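Local structure of flagellar hook-associated protein 2 (Bdellovibrio bacteriovorus, 6KTY) at residues A[43-54]-A[111-122]. The protein probably caps the tip of the growing flagellar filament, helping flagellin subunits to polymerise there and keeping them from leaking out. Sequence-based numbering, arbitrary orientation.
Sequences KPAAMSNGFPDK and NPFKLLVSGLST
Ala46 and Val117 bond to each other twice, and from this pair the antiparallel ladder of strands 45-48 and 113-119 extends. Gly119 N reaches Pro44 O (2.8 Å), while Ser48 N gives its hydrogen to Leu115 O. The return bond departs from the pattern: Leu115 N donates to the hydroxyl oxygen Ser48 OG (2.8 Å), not to a main-chain carbonyl. With chi1 at 80°, OG sits between its own N and carbonyl carbon, where it also donates to Asn49 O (2.6 Å), so serine supplies acceptor and donor as the chain leaves the ladder. Beyond it the register slips by one residue, and Phe51 and Phe113 form a separate doubly bonded bridge. Gly50, between the ladders, brings its CA to 3.2 Å from Asn111 O, a CA-H...O approach open to glycine, which has no CB.

The two strands are the central pair of a four-stranded antiparallel sheet that, with helix 84-94 against it, belongs to the domain inserted between strands 32-39 and 153-157, probably D3 of FliD. Ala46 and Val117 lie on one face; Val117 and Leu115 pack on helix 84-94. On the other, Ala45, Met47 and Leu116 pack on Phe160 of the second subunit and Ser118 on its Asp158.

Among apolar contacts, the Met47 chain bends at chi3 (-80°) and lays CE against Leu116 CD1 (3.7 Å). Lys54 passes its CB and CD methylenes obliquely by Phe113 CD1.

Two aliphatic lysine stems pass carbonyls, Lys114 CG 3.4 Å from Ser48 O and Lys43 CD 3.3 Å from Gly119 O; their charged ends leave to pair with Asp105 and with Asp158 of the second subunit, respectively.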
ATOM      1  N   LYS A  43      13.630   9.077 -14.994  1.00 27.98           N
ATOM      2  CA  LYS A  43      14.715   9.857 -15.579  1.00 27.91           C
ATOM      3  C   LYS A  43      15.959   9.001 -15.717  1.00 24.92           C
ATOM      4  O   LYS A  43      16.230   8.192 -14.845  1.00 24.35           O
ATOM      5  CB  LYS A  43      15.078  11.039 -14.676  1.00 27.71           C
ATOM      6  CG  LYS A  43      13.987  12.040 -14.454  1.00 33.27           C
ATOM      7  CD  LYS A  43      14.428  13.019 -13.349  1.00 36.79           C
ATOM      8  CE  LYS A  43      13.249  13.560 -12.543  1.00 43.24           C
ATOM      9  NZ  LYS A  43      13.171  12.903 -11.173  1.00 45.61           N
ATOM     10  N   PRO A  44      16.750   9.214 -16.785  1.00 23.85           N
ATOM     11  CA  PRO A  44      18.059   8.554 -16.825  1.00 24.45           C
ATOM     12  C   PRO A  44      18.915   9.204 -15.727  1.00 23.33           C
ATOM     13  O   PRO A  44      18.743  10.404 -15.468  1.00 22.18           O
ATOM     14  CB  PRO A  44      18.591   8.919 -18.210  1.00 25.10           C
ATOM     15  CG  PRO A  44      17.971  10.265 -18.471  1.00 23.88           C
ATOM     16  CD  PRO A  44      16.656  10.286 -17.787  1.00 23.44           C
ATOM     17  N   ALA A  45      19.815   8.456 -15.113  1.00 22.58           N
ATOM     18  CA  ALA A  45      20.631   9.005 -14.025  1.00 22.58           C
ATOM     19  C   ALA A  45      21.848   8.192 -13.721  1.00 22.86           C
ATOM     20  O   ALA A  45      21.927   7.009 -14.093  1.00 24.10           O
ATOM     21  CB  ALA A  45      19.758   9.198 -12.729  1.00 22.57           C
ATOM     22  N   ALA A  46      22.825   8.806 -13.050  1.00 22.59           N
ATOM     23  CA  ALA A  46      24.044   8.059 -12.646  1.00 23.62           C
ATOM     24  C   ALA A  46      24.517   8.602 -11.303  1.00 23.39           C
ATOM     25  O   ALA A  46      24.268   9.796 -10.948  1.00 21.24           O
ATOM     26  CB  ALA A  46      25.190   8.136 -13.756  1.00 24.23           C
ATOM     27  N   MET A  47      25.105   7.741 -10.506  1.00 23.65           N
ATOM     28  CA  MET A  47      25.540   8.177  -9.171  1.00 25.17           C
ATOM     29  C   MET A  47      26.974   7.809  -8.984  1.00 25.94           C
ATOM     30  O   MET A  47      27.358   6.668  -9.291  1.00 25.77           O
ATOM     31  CB  MET A  47      24.686   7.550  -8.049  1.00 26.92           C
ATOM     32  CG  MET A  47      24.902   8.207  -6.667  1.00 31.04           C
ATOM     33  SD  MET A  47      23.810   7.631  -5.383  1.00 41.10           S
ATOM     34  CE  MET A  47      22.347   8.565  -5.770  1.00 38.77           C
ATOM     35  N   SER A  48      27.770   8.740  -8.460  1.00 25.70           N
ATOM     36  CA  SER A  48      29.209   8.453  -8.244  1.00 26.57           C
ATOM     37  C   SER A  48      29.507   7.481  -7.102  1.00 28.16           C
ATOM     38  O   SER A  48      28.645   7.199  -6.262  1.00 27.39           O
ATOM     39  CB  SER A  48      29.998   9.752  -8.014  1.00 25.77           C
ATOM     40  OG  SER A  48      29.847  10.191  -6.673  1.00 26.33           O
ATOM     41  N   ASN A  49      30.739   6.961  -7.096  1.00 28.91           N
ATOM     42  CA  ASN A  49      31.367   6.437  -5.880  1.00 30.40           C
ATOM     43  C   ASN A  49      31.402   7.475  -4.747  1.00 29.35           C
ATOM     44  O   ASN A  49      31.178   8.679  -4.978  1.00 28.53           O
ATOM     45  CB  ASN A  49      32.768   5.877  -6.188  1.00 33.23           C
ATOM     46  CG  ASN A  49      33.727   6.928  -6.779  1.00 32.28           C
ATOM     47  OD1 ASN A  49      33.336   7.779  -7.553  1.00 32.03           O
ATOM     48  ND2 ASN A  49      34.993   6.848  -6.391  1.00 34.84           N
ATOM     49  N   GLY A  50      31.624   6.999  -3.533  1.00 30.23           N
ATOM     50  CA  GLY A  50      31.564   7.828  -2.323  1.00 29.67           C
ATOM     51  C   GLY A  50      32.867   8.581  -2.094  1.00 29.65           C
ATOM     52  O   GLY A  50      33.959   8.073  -2.390  1.00 29.73           O
ATOM     53  N   PHE A  51      32.748   9.795  -1.558  1.00 28.78           N
ATOM     54  CA  PHE A  51      33.891  10.629  -1.218  1.00 29.10           C
ATOM     55  C   PHE A  51      33.814  11.007   0.243  1.00 31.02           C
ATOM     56  O   PHE A  51      32.693  11.114   0.802  1.00 30.35           O
ATOM     57  CB  PHE A  51      33.885  11.882  -2.085  1.00 28.79           C
ATOM     58  CG  PHE A  51      34.368  11.646  -3.483  1.00 28.40           C
ATOM     59  CD1 PHE A  51      33.570  10.990  -4.412  1.00 26.48           C
ATOM     60  CD2 PHE A  51      35.624  12.087  -3.877  1.00 33.19           C
ATOM     61  CE1 PHE A  51      34.031  10.767  -5.708  1.00 29.61           C
ATOM     62  CE2 PHE A  51      36.090  11.859  -5.186  1.00 32.10           C
ATOM     63  CZ  PHE A  51      35.312  11.187  -6.084  1.00 29.65           C
ATOM     64  N   PRO A  52      34.984  11.253   0.874  1.00 31.86           N
ATOM     65  CA  PRO A  52      34.954  11.577   2.286  1.00 33.27           C
ATOM     66  C   PRO A  52      34.444  12.978   2.577  1.00 32.46           C
ATOM     67  O   PRO A  52      34.150  13.289   3.711  1.00 33.47           O
ATOM     68  CB  PRO A  52      36.426  11.407   2.732  1.00 35.06           C
ATOM     69  CG  PRO A  52      37.246  11.642   1.493  1.00 35.19           C
ATOM     70  CD  PRO A  52      36.359  11.189   0.334  1.00 33.61           C
ATOM     71  N   ASP A  53      34.365  13.823   1.563  1.00 31.36           N
ATOM     72  CA  ASP A  53      33.932  15.197   1.742  1.00 31.53           C
ATOM     73  C   ASP A  53      33.465  15.666   0.365  1.00 30.43           C
ATOM     74  O   ASP A  53      33.752  15.009  -0.652  1.00 29.82           O
ATOM     75  CB  ASP A  53      35.091  16.060   2.238  1.00 32.61           C
ATOM     76  CG  ASP A  53      36.219  16.136   1.234  1.00 33.00           C
ATOM     77  OD1 ASP A  53      36.070  16.846   0.219  1.00 33.19           O
ATOM     78  OD2 ASP A  53      37.253  15.478   1.455  1.00 32.52           O
ATOM     79  N   LYS A  54      32.769  16.791   0.334  1.00 30.82           N
ATOM     80  CA  LYS A  54      32.285  17.332  -0.931  1.00 31.34           C
ATOM     81  C   LYS A  54      32.949  18.654  -1.270  1.00 32.22           C
ATOM     82  O   LYS A  54      32.623  19.272  -2.283  1.00 31.92           O
ATOM     83  CB  LYS A  54      30.757  17.499  -0.883  1.00 31.61           C
ATOM     84  CG  LYS A  54      30.228  18.649  -0.028  1.00 34.27           C
ATOM     85  CD  LYS A  54      28.716  18.657  -0.159  1.00 36.64           C
ATOM     86  CE  LYS A  54      28.028  19.700   0.686  1.00 40.92           C
ATOM     87  NZ  LYS A  54      28.667  21.047   0.625  1.00 43.87           N
ATOM     88  N   ASN A 111      33.034   7.394   3.477  1.00 40.66           N
ATOM     89  CA  ASN A 111      32.942   8.021   2.156  1.00 37.60           C
ATOM     90  C   ASN A 111      31.489   8.219   1.767  1.00 36.25           C
ATOM     91  O   ASN A 111      30.989   7.599   0.832  1.00 34.08           O
ATOM     92  CB  ASN A 111      33.669   7.166   1.121  1.00 37.88           C
ATOM     93  CG  ASN A 111      35.161   7.015   1.436  1.00 41.45           C
ATOM     94  OD1 ASN A 111      35.905   7.989   1.402  1.00 40.20           O
ATOM     95  ND2 ASN A 111      35.592   5.795   1.712  1.00 43.49           N
ATOM     96  N   PRO A 112      30.799   9.092   2.499  1.00 35.87           N
ATOM     97  CA  PRO A 112      29.369   9.179   2.349  1.00 35.84           C
ATOM     98  C   PRO A 112      28.913  10.049   1.164  1.00 33.48           C
ATOM     99  O   PRO A 112      27.791   9.857   0.674  1.00 34.67           O
ATOM    100  CB  PRO A 112      28.935   9.781   3.685  1.00 37.62           C
ATOM    101  CG  PRO A 112      30.039  10.643   4.098  1.00 37.68           C
ATOM    102  CD  PRO A 112      31.300  10.072   3.472  1.00 37.07           C
ATOM    103  N   PHE A 113      29.757  10.941   0.649  1.00 30.86           N
ATOM    104  CA  PHE A 113      29.261  11.943  -0.315  1.00 29.20           C
ATOM    105  C   PHE A 113      29.292  11.408  -1.746  1.00 27.38           C
ATOM    106  O   PHE A 113      30.308  10.888  -2.194  1.00 28.65           O
ATOM    107  CB  PHE A 113      30.028  13.263  -0.207  1.00 27.86           C
ATOM    108  CG  PHE A 113      29.831  13.967   1.111  1.00 29.61           C
ATOM    109  CD1 PHE A 113      28.726  14.783   1.325  1.00 30.97           C
ATOM    110  CD2 PHE A 113      30.751  13.820   2.135  1.00 30.94           C
ATOM    111  CE1 PHE A 113      28.557  15.458   2.543  1.00 32.88           C
ATOM    112  CE2 PHE A 113      30.571  14.466   3.354  1.00 35.23           C
ATOM    113  CZ  PHE A 113      29.471  15.280   3.558  1.00 34.02           C
ATOM    114  N   LYS A 114      28.164  11.515  -2.446  1.00 26.24           N
ATOM    115  CA  LYS A 114      28.070  11.069  -3.838  1.00 24.58           C
ATOM    116  C   LYS A 114      27.456  12.076  -4.762  1.00 23.52           C
ATOM    117  O   LYS A 114      26.550  12.838  -4.363  1.00 23.66           O
ATOM    118  CB  LYS A 114      27.307   9.765  -3.901  1.00 26.48           C
ATOM    119  CG  LYS A 114      28.067   8.631  -3.267  1.00 25.12           C
ATOM    120  CD  LYS A 114      27.207   7.426  -3.179  1.00 26.38           C
ATOM    121  CE  LYS A 114      27.967   6.293  -2.485  1.00 28.20           C
ATOM    122  NZ  LYS A 114      27.222   5.018  -2.450  1.00 29.69           N
ATOM    123  N   LEU A 115      27.981  12.130  -5.984  1.00 22.56           N
ATOM    124  CA  LEU A 115      27.421  12.995  -7.014  1.00 23.93           C
ATOM    125  C   LEU A 115      26.327  12.204  -7.715  1.00 23.00           C
ATOM    126  O   LEU A 115      26.551  11.061  -8.124  1.00 22.30           O
ATOM    127  CB  LEU A 115      28.490  13.437  -8.014  1.00 24.52           C
ATOM    128  CG  LEU A 115      28.027  14.348  -9.161  1.00 25.73           C
ATOM    129  CD1 LEU A 115      27.753  15.773  -8.652  1.00 25.24           C
ATOM    130  CD2 LEU A 115      29.088  14.362 -10.253  1.00 25.80           C
ATOM    131  N   LEU A 116      25.135  12.792  -7.769  1.00 22.34           N
ATOM    132  CA  LEU A 116      24.004  12.234  -8.509  1.00 22.16           C
ATOM    133  C   LEU A 116      23.735  13.130  -9.708  1.00 22.50           C
ATOM    134  O   LEU A 116      23.510  14.343  -9.546  1.00 21.46           O
ATOM    135  CB  LEU A 116      22.761  12.181  -7.605  1.00 23.67           C
ATOM    136  CG  LEU A 116      21.382  11.921  -8.274  1.00 26.42           C
ATOM    137  CD1 LEU A 116      21.339  10.496  -8.818  1.00 26.28           C
ATOM    138  CD2 LEU A 116      20.209  12.129  -7.283  1.00 31.52           C
ATOM    139  N   VAL A 117      23.729  12.565 -10.903  1.00 22.46           N
ATOM    140  CA  VAL A 117      23.460  13.374 -12.102  1.00 22.02           C
ATOM    141  C   VAL A 117      22.223  12.737 -12.792  1.00 22.99           C
ATOM    142  O   VAL A 117      22.231  11.550 -13.092  1.00 23.70           O
ATOM    143  CB  VAL A 117      24.673  13.382 -13.021  1.00 21.59           C
ATOM    144  CG1 VAL A 117      24.413  14.167 -14.294  1.00 22.20           C
ATOM    145  CG2 VAL A 117      25.936  13.928 -12.282  1.00 22.13           C
ATOM    146  N   SER A 118      21.186  13.519 -13.048  1.00 23.67           N
ATOM    147  CA  SER A 118      19.974  12.981 -13.655  1.00 25.35           C
ATOM    148  C   SER A 118      19.520  13.828 -14.844  1.00 27.28           C
ATOM    149  O   SER A 118      19.720  15.043 -14.854  1.00 28.14           O
ATOM    150  CB  SER A 118      18.912  12.861 -12.590  1.00 26.18           C
ATOM    151  OG  SER A 118      18.438  14.163 -12.266  1.00 31.03           O
ATOM    152  N   GLY A 119      18.949  13.177 -15.863  1.00 27.32           N
ATOM    153  CA  GLY A 119      18.314  13.880 -16.977  1.00 29.12           C
ATOM    154  C   GLY A 119      17.142  14.654 -16.435  1.00 29.49           C
ATOM    155  O   GLY A 119      16.688  14.399 -15.318  1.00 30.55           O
ATOM    156  N   LEU A 120      16.641  15.608 -17.199  1.00 30.59           N
ATOM    157  CA  LEU A 120      15.480  16.385 -16.765  1.00 31.71           C
ATOM    158  C   LEU A 120      14.179  15.749 -17.251  1.00 32.16           C
ATOM    159  O   LEU A 120      13.122  16.089 -16.750  1.00 33.26           O
ATOM    160  CB  LEU A 120      15.574  17.827 -17.256  1.00 33.91           C
ATOM    161  CG  LEU A 120      16.689  18.663 -16.611  1.00 37.29           C
ATOM    162  CD1 LEU A 120      16.889  19.981 -17.376  1.00 41.45           C
ATOM    163  CD2 LEU A 120      16.352  18.930 -15.139  1.00 39.17           C
ATOM    164  N   SER A 121      14.255  14.836 -18.236  1.00 31.31           N
ATOM    165  CA  SER A 121      13.051  14.216 -18.823  1.00 31.58           C
ATOM    166  C   SER A 121      13.030  12.734 -18.595  1.00 30.24           C
ATOM    167  O   SER A 121      14.065  12.067 -18.612  1.00 29.27           O
ATOM    168  CB  SER A 121      12.987  14.444 -20.331  1.00 33.11           C
ATOM    169  OG  SER A 121      12.925  15.827 -20.617  1.00 32.94           O
ATOM    170  N   THR A 122      11.820  12.229 -18.435  1.00 30.55           N
ATOM    171  CA  THR A 122      11.563  10.809 -18.268  1.00 29.73           C
ATOM    172  C   THR A 122      11.235  10.211 -19.640  1.00 31.46           C
ATOM    173  O   THR A 122      11.088  10.944 -20.616  1.00 30.15           O
ATOM    174  CB  THR A 122      10.357  10.617 -17.336  1.00 30.03           C
ATOM    175  OG1 THR A 122       9.214  11.202 -17.945  1.00 29.67           O
ATOM    176  CG2 THR A 122      10.593  11.281 -15.922  1.00 26.96           C
TER